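Local atomic coordinates of putative D-arabinose 5-phosphate isomerase (Klebsiella pneumoniae subsp. pneumoniae, PDB entry 3K2V), a protein that probably interconverts D-arabinose 5-phosphate and D-ribulose 5-phosphate, and whose CBS-domain pair binds the nucleotide sugar CMP-Kdo. Residues C128-D133 with L138-M143; I33-D38 with K59-T64. All coordinates share one frame; numbering follows the deposited sequence. Where two conformers were deposited one is given.

Contact 1: C128-D133 with L138-M143; sequences CVLVAD and LGVVHM. With CMK (cytidine 5'-monophosphate 3-deoxy-beta-D-gulo-oct-2-ulo-pyranosonic acid), chain C.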
loop_
_atom_site.group_PDB
_atom_site.type_symbol
_atom_site.label_atom_id
_atom_site.label_comp_id
_atom_site.label_asym_id
_atom_site.label_seq_id
_atom_site.Cartn_x
_atom_site.Cartn_y
_atom_site.Cartn_z
ATOM N N CYS A 128 0.633 6.078 -4.336
ATOM C CA CYS A 128 1.871 6.840 -4.611
ATOM C C CYS A 128 1.918 7.169 -6.102
ATOM O O CYS A 128 1.705 6.272 -6.926
ATOM C CB CYS A 128 3.113 6.025 -4.153
ATOM S SG CYS A 128 4.689 6.971 -3.973
ATOM N N VAL A 129 2.195 8.442 -6.454
ATOM C CA VAL A 129 2.142 8.921 -7.831
ATOM C C VAL A 129 3.502 9.532 -8.217
ATOM O O VAL A 129 4.190 10.151 -7.385
ATOM C CB VAL A 129 0.954 9.912 -8.023
ATOM C CG1 VAL A 129 1.138 11.149 -7.158
ATOM C CG2 VAL A 129 0.773 10.340 -9.479
ATOM N N LEU A 130 3.905 9.303 -9.463
ATOM C CA LEU A 130 5.165 9.847 -9.952
ATOM C C LEU A 130 4.930 11.307 -10.313
ATOM O O LEU A 130 3.840 11.672 -10.786
ATOM C CB LEU A 130 5.635 9.095 -11.195
ATOM C CG LEU A 130 5.779 7.575 -11.034
ATOM C CD1 LEU A 130 6.101 6.986 -12.396
ATOM C CD2 LEU A 130 6.855 7.261 -10.004
ATOM N N VAL A 131 5.932 12.138 -10.087
ATOM C CA VAL A 131 5.864 13.546 -10.512
ATOM C C VAL A 131 6.880 13.678 -11.628
ATOM O O VAL A 131 8.054 13.338 -11.442
ATOM C CB VAL A 131 6.123 14.527 -9.381
ATOM C CG1 VAL A 131 5.944 15.974 -9.893
ATOM C CG2 VAL A 131 5.166 14.262 -8.193
ATOM N N ALA A 132 6.422 14.107 -12.790
ATOM C CA ALA A 132 7.240 14.074 -13.989
ATOM C C ALA A 132 7.032 15.269 -14.880
ATOM O O ALA A 132 5.953 15.880 -14.896
ATOM C CB ALA A 132 6.948 12.797 -14.815
ATOM N N ASP A 133 8.074 15.555 -15.650
ATOM C CA ASP A 133 8.002 16.423 -16.822
ATOM C C ASP A 133 8.140 15.531 -18.067
ATOM O O ASP A 133 9.248 15.165 -18.465
ATOM C CB ASP A 133 9.123 17.459 -16.795
ATOM C CG ASP A 133 9.250 18.214 -18.126
ATOM O OD1 ASP A 133 8.210 18.385 -18.814
ATOM O OD2 ASP A 133 10.386 18.581 -18.517
ATOM N N LEU A 138 10.849 13.572 -11.703
ATOM C CA LEU A 138 11.317 14.648 -10.818
ATOM C C LEU A 138 11.154 14.322 -9.343
ATOM O O LEU A 138 11.833 14.884 -8.485
ATOM C CB LEU A 138 10.489 15.918 -11.102
ATOM C CG LEU A 138 10.536 16.464 -12.529
ATOM C CD1 LEU A 138 9.708 17.767 -12.649
ATOM C CD2 LEU A 138 11.993 16.690 -12.958
ATOM N N GLY A 139 10.210 13.443 -9.039
ATOM C CA GLY A 139 9.903 13.154 -7.661
ATOM C C GLY A 139 8.745 12.180 -7.542
ATOM O O GLY A 139 8.228 11.696 -8.542
ATOM N N VAL A 140 8.363 11.898 -6.298
ATOM C CA VAL A 140 7.272 10.979 -5.998
ATOM C C VAL A 140 6.522 11.533 -4.802
ATOM O O VAL A 140 7.130 12.100 -3.889
ATOM C CB VAL A 140 7.796 9.566 -5.692
ATOM C CG1 VAL A 140 6.668 8.630 -5.348
ATOM C CG2 VAL A 140 8.581 9.004 -6.879
ATOM N N VAL A 141 5.203 11.397 -4.836
ATOM C CA VAL A 141 4.346 11.790 -3.729
ATOM C C VAL A 141 3.543 10.581 -3.290
ATOM O O VAL A 141 2.956 9.908 -4.126
ATOM C CB VAL A 141 3.323 12.875 -4.117
ATOM C CG1 VAL A 141 2.567 13.345 -2.858
ATOM C CG2 VAL A 141 3.989 14.031 -4.808
ATOM N N HIS A 142 3.497 10.344 -1.981
ATOM C CA HIS A 142 2.707 9.266 -1.392
ATOM C C HIS A 142 1.489 9.885 -0.728
ATOM O O HIS A 142 1.527 11.037 -0.258
ATOM C CB HIS A 142 3.538 8.535 -0.337
ATOM C CG HIS A 142 2.980 7.197 0.060
ATOM N ND1 HIS A 142 1.953 7.059 0.972
ATOM C CD2 HIS A 142 3.310 5.943 -0.324
ATOM C CE1 HIS A 142 1.666 5.776 1.126
ATOM N NE2 HIS A 142 2.475 5.073 0.352
HETATM N N MSE A 143 0.407 9.114 -0.676
HETATM C CA MSE A 143 -0.795 9.555 0.032
HETATM C C MSE A 143 -0.453 10.046 1.443
HETATM O O MSE A 143 -1.013 11.057 1.871
HETATM C CB MSE A 143 -1.870 8.452 0.053
HETATM C CG MSE A 143 -3.300 8.950 0.354
HETATM SE SE MSE A 143 -4.650 7.562 -0.079
HETATM C CE MSE A 143 -4.689 7.771 -2.018
HETATM N N1C CMK C . 0.759 2.019 -10.607
HETATM C C2C CMK C . 1.074 2.871 -11.677
HETATM N N3C CMK C . 1.537 4.150 -11.368
HETATM C C4C CMK C . 1.644 4.631 -10.071
HETATM C C5C CMK C . 1.327 3.779 -9.000
HETATM C C6C CMK C . 0.879 2.476 -9.281
HETATM O O2C CMK C . 0.995 2.511 -12.863
HETATM N N4C CMK C . 2.096 5.895 -9.917
HETATM C "C1'" CMK C . 0.274 0.628 -10.928
HETATM C "C2'" CMK C . 0.991 -0.449 -10.103
HETATM O "O2'" CMK C . 2.188 -0.827 -10.799
HETATM C "C3'" CMK C . -0.053 -1.565 -10.077
HETATM C "C4'" CMK C . -1.392 -0.801 -10.117
HETATM O "O4'" CMK C . -1.096 0.595 -10.547
HETATM O "O3'" CMK C . 0.073 -2.365 -11.239
HETATM C "C5'" CMK C . -2.035 -0.640 -8.748
HETATM O "O5'" CMK C . -1.111 -0.082 -7.776
HETATM P PA CMK C . -1.020 -0.852 -6.321
HETATM O O1A CMK C . -0.420 -2.198 -6.534
HETATM O O2A CMK C . -0.218 -0.031 -5.361
HETATM O O6 CMK C . -4.399 -1.201 -4.396
HETATM C C2 CMK C . -3.207 -1.846 -4.908
HETATM O O2 CMK C . -2.587 -0.926 -5.856
HETATM C C3 CMK C . -2.291 -2.168 -3.713
HETATM C C4 CMK C . -3.029 -2.840 -2.535
HETATM O O4 CMK C . -2.125 -2.988 -1.401
HETATM C C5 CMK C . -4.276 -2.081 -2.137
HETATM C C6 CMK C . -5.132 -1.952 -3.391
HETATM C C7 CMK C . -6.407 -1.155 -3.154
HETATM C C1 CMK C . -3.542 -3.081 -5.765
HETATM O O1X CMK C . -4.115 -2.840 -6.852
HETATM O O1Y CMK C . -3.193 -4.214 -5.377
HETATM O O5 CMK C . -3.958 -0.770 -1.610
HETATM C C8 CMK C . -7.321 -1.200 -4.389
HETATM O O8 CMK C . -8.360 -0.242 -4.197
HETATM O O7 CMK C . -7.106 -1.711 -2.058
#
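Leu138 and Gly139 give their backbone N-H to Val131 O, Leu138 N at 2.8 Å and Gly139 N at 3.2 Å. Two successive residues facing one make a classic beta bulge in this antiparallel hairpin of the second CBS domain. Gly139, fully extended, returns the bond through its O to Val131 N, 2.8 Å long, with the donor 42° out of the carbonyl plane. Val140 lies side by side with Leu130, its CG2 4.0 Å from Leu130 CD2. Val141 and Val129 form a hydrogen-bonded pair, joined both ways by nearly straight bonds. With CG1 anti to the backbone N (chi1 -174°), CG2 of Val141 falls beside that N and, in one conformer, comes 3.6 Å from Val131 CG2. Beta-branched valines suit extended strands; Val131 and Val141 pack on Met34, Val129 on Met121 and Ile108. His142 ends the strand as an N-cap, its ND1 bonded to His144 N, its CD2 3.8 Å from Cys128 CB; it also lines another CMP-Kdo site. Across from it, Cys128 O accepts the cytosine amino group, N4C, of CMP-Kdo at 3.0 Å. Two apolar faces and paired peptide groups thus carry a strand-end carbonyl that can read cytosine's amino group.

Contact 2: I33-D38 with K59-T64; sequences IMHTGD and KNLGMT. With CMK (cytidine 5'-monophosphate 3-deoxy-beta-D-gulo-oct-2-ulo-pyranosonic acid), chain G.
Leu61 sets its CD2 methyl against the imidazole of His35, 3.9 Å from His35 NE2, meeting the ring obliquely across its CD2-NE2 bond. CG of His35 lies anti to its own carbonyl carbon (chi1 -59°), which carries the ring from the loop toward Leu61. A histidine suits this boundary: the CD2-NE2 bond of the ring packs on the methyl, and NE2 also makes a weak hydrogen bond to Asp145. Leu61 is buried, and its side chain also packs on Val140 and His142 of the second CBS repeat.

Farther along, Lys59 reaches across with a long chain, bent at chi2 and chi4, and gives a hydrogen bond from NZ to Asp38 O, 3.0 Å long. The ammonium group lies 31° out of the carbonyl plane. Its principal partner is Glu55, in a salt bridge from the same helix, so the ammonium is held by Asp38 O, Ile40 O and the Glu55 carboxylate.

At residues 60-62 the backbone turns past the ligand. Asn60, in positive phi just after the helix, accepts a bond at OD1 from O7 of CMP-Kdo, 2.6 Å away. Gly62 passes its CA 3.0 Å from the sugar's O4; so close an approach, with positive phi, suits glycine. The contact thus joins a loop to the helix end through one apolar touch and one lysine-to-carbonyl hydrogen bond, while the turn offers Asn60 OD1 and the slim backbone of Gly62 to the Kdo sugar.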
loop_
_atom_site.group_PDB
_atom_site.type_symbol
_atom_site.label_atom_id
_atom_site.label_comp_id
_atom_site.label_asym_id
_atom_site.label_seq_id
_atom_site.Cartn_x
_atom_site.Cartn_y
_atom_site.Cartn_z
ATOM N N ILE A 33 6.023 19.346 -1.938
ATOM C CA ILE A 33 5.906 18.302 -0.931
ATOM C C ILE A 33 6.462 16.954 -1.360
ATOM O O ILE A 33 6.595 16.073 -0.542
ATOM C CB ILE A 33 4.459 18.134 -0.434
ATOM C CG1 ILE A 33 3.504 17.651 -1.509
ATOM C CG2 ILE A 33 3.906 19.453 0.092
ATOM C CD1 ILE A 33 2.087 18.317 -1.293
HETATM N N MSE A 34 6.796 16.798 -2.633
HETATM C CA MSE A 34 7.285 15.541 -3.138
HETATM C C MSE A 34 8.681 15.180 -2.608
HETATM O O MSE A 34 9.468 16.050 -2.224
HETATM C CB MSE A 34 7.326 15.565 -4.662
HETATM C CG MSE A 34 8.375 16.488 -5.240
HETATM SE SE MSE A 34 8.199 16.610 -7.142
HETATM C CE MSE A 34 9.671 17.738 -7.515
ATOM N N HIS A 35 8.977 13.883 -2.635
ATOM C CA HIS A 35 10.311 13.360 -2.382
ATOM C C HIS A 35 11.169 13.536 -3.623
ATOM O O HIS A 35 10.746 13.229 -4.736
ATOM C CB HIS A 35 10.225 11.869 -1.991
ATOM C CG HIS A 35 9.396 11.644 -0.772
ATOM N ND1 HIS A 35 9.854 11.929 0.497
ATOM C CD2 HIS A 35 8.103 11.261 -0.633
ATOM C CE1 HIS A 35 8.888 11.687 1.370
ATOM N NE2 HIS A 35 7.819 11.270 0.709
ATOM N N THR A 36 12.387 14.015 -3.426
ATOM C CA THR A 36 13.325 14.264 -4.521
ATOM C C THR A 36 14.670 13.701 -4.145
ATOM O O THR A 36 14.869 13.257 -3.015
ATOM C CB THR A 36 13.482 15.778 -4.779
ATOM O OG1 THR A 36 14.090 16.377 -3.642
ATOM C CG2 THR A 36 12.131 16.420 -4.993
ATOM N N GLY A 37 15.585 13.691 -5.106
ATOM C CA GLY A 37 16.971 13.316 -4.854
ATOM C C GLY A 37 17.069 11.879 -4.381
ATOM O O GLY A 37 16.417 10.981 -4.933
ATOM N N ASP A 38 17.834 11.681 -3.316
ATOM C CA ASP A 38 18.041 10.358 -2.757
ATOM C C ASP A 38 16.798 9.761 -2.138
ATOM O O ASP A 38 16.799 8.557 -1.882
ATOM C CB ASP A 38 19.134 10.375 -1.690
ATOM C CG ASP A 38 20.522 10.675 -2.260
ATOM O OD1 ASP A 38 20.749 10.466 -3.474
ATOM O OD2 ASP A 38 21.395 11.123 -1.474
ATOM N N LYS A 59 13.455 3.137 0.715
ATOM C CA LYS A 59 12.877 4.472 0.506
ATOM C C LYS A 59 11.492 4.624 1.116
ATOM O O LYS A 59 10.962 5.746 1.201
ATOM C CB LYS A 59 12.912 4.867 -0.974
ATOM C CG LYS A 59 14.300 4.775 -1.638
ATOM C CD LYS A 59 15.409 5.510 -0.902
ATOM C CE LYS A 59 16.785 5.390 -1.586
ATOM N NZ LYS A 59 16.839 5.827 -3.004
ATOM N N ASN A 60 10.926 3.503 1.555
ATOM C CA ASN A 60 9.787 3.480 2.432
ATOM C C ASN A 60 8.462 4.034 1.846
ATOM O O ASN A 60 7.581 4.509 2.585
ATOM C CB ASN A 60 10.163 4.220 3.732
ATOM C CG ASN A 60 9.273 3.861 4.864
ATOM O OD1 ASN A 60 8.904 2.695 5.038
ATOM N ND2 ASN A 60 8.872 4.868 5.635
ATOM N N LEU A 61 8.314 3.944 0.533
ATOM C CA LEU A 61 7.121 4.408 -0.158
ATOM C C LEU A 61 6.281 3.278 -0.771
ATOM O O LEU A 61 5.308 3.547 -1.487
ATOM C CB LEU A 61 7.552 5.352 -1.283
ATOM C CG LEU A 61 8.317 6.587 -0.840
ATOM C CD1 LEU A 61 8.770 7.344 -2.045
ATOM C CD2 LEU A 61 7.456 7.469 0.049
ATOM N N GLY A 62 6.676 2.024 -0.564
ATOM C CA GLY A 62 5.911 0.896 -1.079
ATOM C C GLY A 62 6.035 0.652 -2.581
ATOM O O GLY A 62 5.317 -0.178 -3.145
HETATM N N MSE A 63 6.958 1.347 -3.222
HETATM C CA MSE A 63 7.137 1.239 -4.650
HETATM C C MSE A 63 8.498 1.736 -5.065
HETATM O O MSE A 63 9.189 2.402 -4.294
HETATM C CB MSE A 63 6.061 2.046 -5.413
HETATM C CG MSE A 63 6.010 3.531 -5.067
HETATM SE SE MSE A 63 5.928 4.650 -6.684
HETATM C CE MSE A 63 7.700 4.303 -7.328
ATOM N N THR A 64 8.880 1.386 -6.281
ATOM C CA THR A 64 10.037 1.927 -6.934
ATOM C C THR A 64 9.737 2.199 -8.397
ATOM O O THR A 64 8.956 1.489 -9.026
ATOM C CB THR A 64 11.277 0.997 -6.807
ATOM O OG1 THR A 64 12.443 1.659 -7.326
ATOM C CG2 THR A 64 11.065 -0.372 -7.522
HETATM N N1C CMK G . -0.033 -3.645 10.146
HETATM C C2C CMK G . -0.733 -3.852 11.381
HETATM N N3C CMK G . -2.082 -3.537 11.446
HETATM C C4C CMK G . -2.763 -3.018 10.337
HETATM C C5C CMK G . -2.092 -2.808 9.141
HETATM C C6C CMK G . -0.727 -3.115 9.052
HETATM O O2C CMK G . -0.171 -4.319 12.372
HETATM N N4C CMK G . -4.061 -2.739 10.459
HETATM C "C1'" CMK G . 1.430 -3.979 10.057
HETATM C "C2'" CMK G . 1.815 -4.834 8.825
HETATM O "O2'" CMK G . 1.611 -6.248 9.059
HETATM C "C3'" CMK G . 3.293 -4.488 8.647
HETATM C "C4'" CMK G . 3.449 -3.074 9.268
HETATM O "O4'" CMK G . 2.209 -2.757 9.964
HETATM O "O3'" CMK G . 4.083 -5.448 9.360
HETATM C "C5'" CMK G . 3.439 -1.976 8.155
HETATM O "O5'" CMK G . 2.259 -2.149 7.262
HETATM P PA CMK G . 2.495 -1.987 5.659
HETATM O O1A CMK G . 3.284 -3.290 5.342
HETATM O O2A CMK G . 1.218 -1.859 4.930
HETATM O O6 CMK G . 4.416 1.270 4.605
HETATM C C2 CMK G . 4.316 -0.190 4.469
HETATM O O2 CMK G . 3.448 -0.651 5.556
HETATM C C3 CMK G . 3.695 -0.531 3.117
HETATM C C4 CMK G . 4.440 0.166 1.984
HETATM O O4 CMK G . 3.772 -0.155 0.753
HETATM C C5 CMK G . 4.501 1.674 2.204
HETATM C C6 CMK G . 5.201 1.910 3.554
HETATM C C7 CMK G . 5.592 3.339 4.012
HETATM C C1 CMK G . 5.673 -0.934 4.567
HETATM O O1X CMK G . 5.623 -2.066 5.088
HETATM O O1Y CMK G . 6.711 -0.423 4.072
HETATM O O5 CMK G . 3.179 2.202 2.247
HETATM C C8 CMK G . 4.421 4.270 4.286
HETATM O O8 CMK G . 4.789 5.186 5.345
HETATM O O7 CMK G . 6.349 3.256 5.230
#

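Contact 1 is the buried one, a regular hairpin of strands 128-133 and 136-142 in the second CBS repeat; contact 2 is partly buried, a sparse meeting of loop and helix end in the first. Their chemistry follows: paired backbone amides and valines in contact 1, a lysine charge and a single leucine-histidine touch in contact 2. They join directly, for Val140 O probably accepts a hydrogen bond from His35 N at 2.9 Å, and the selenium of selenomethionine Met34 packs on Val131 CG1. Both also meet CMP-Kdo: Cys128 bonds the cytosine of one molecule, Asn60 the sugar of the other, whose pocket also includes His142 of contact 1.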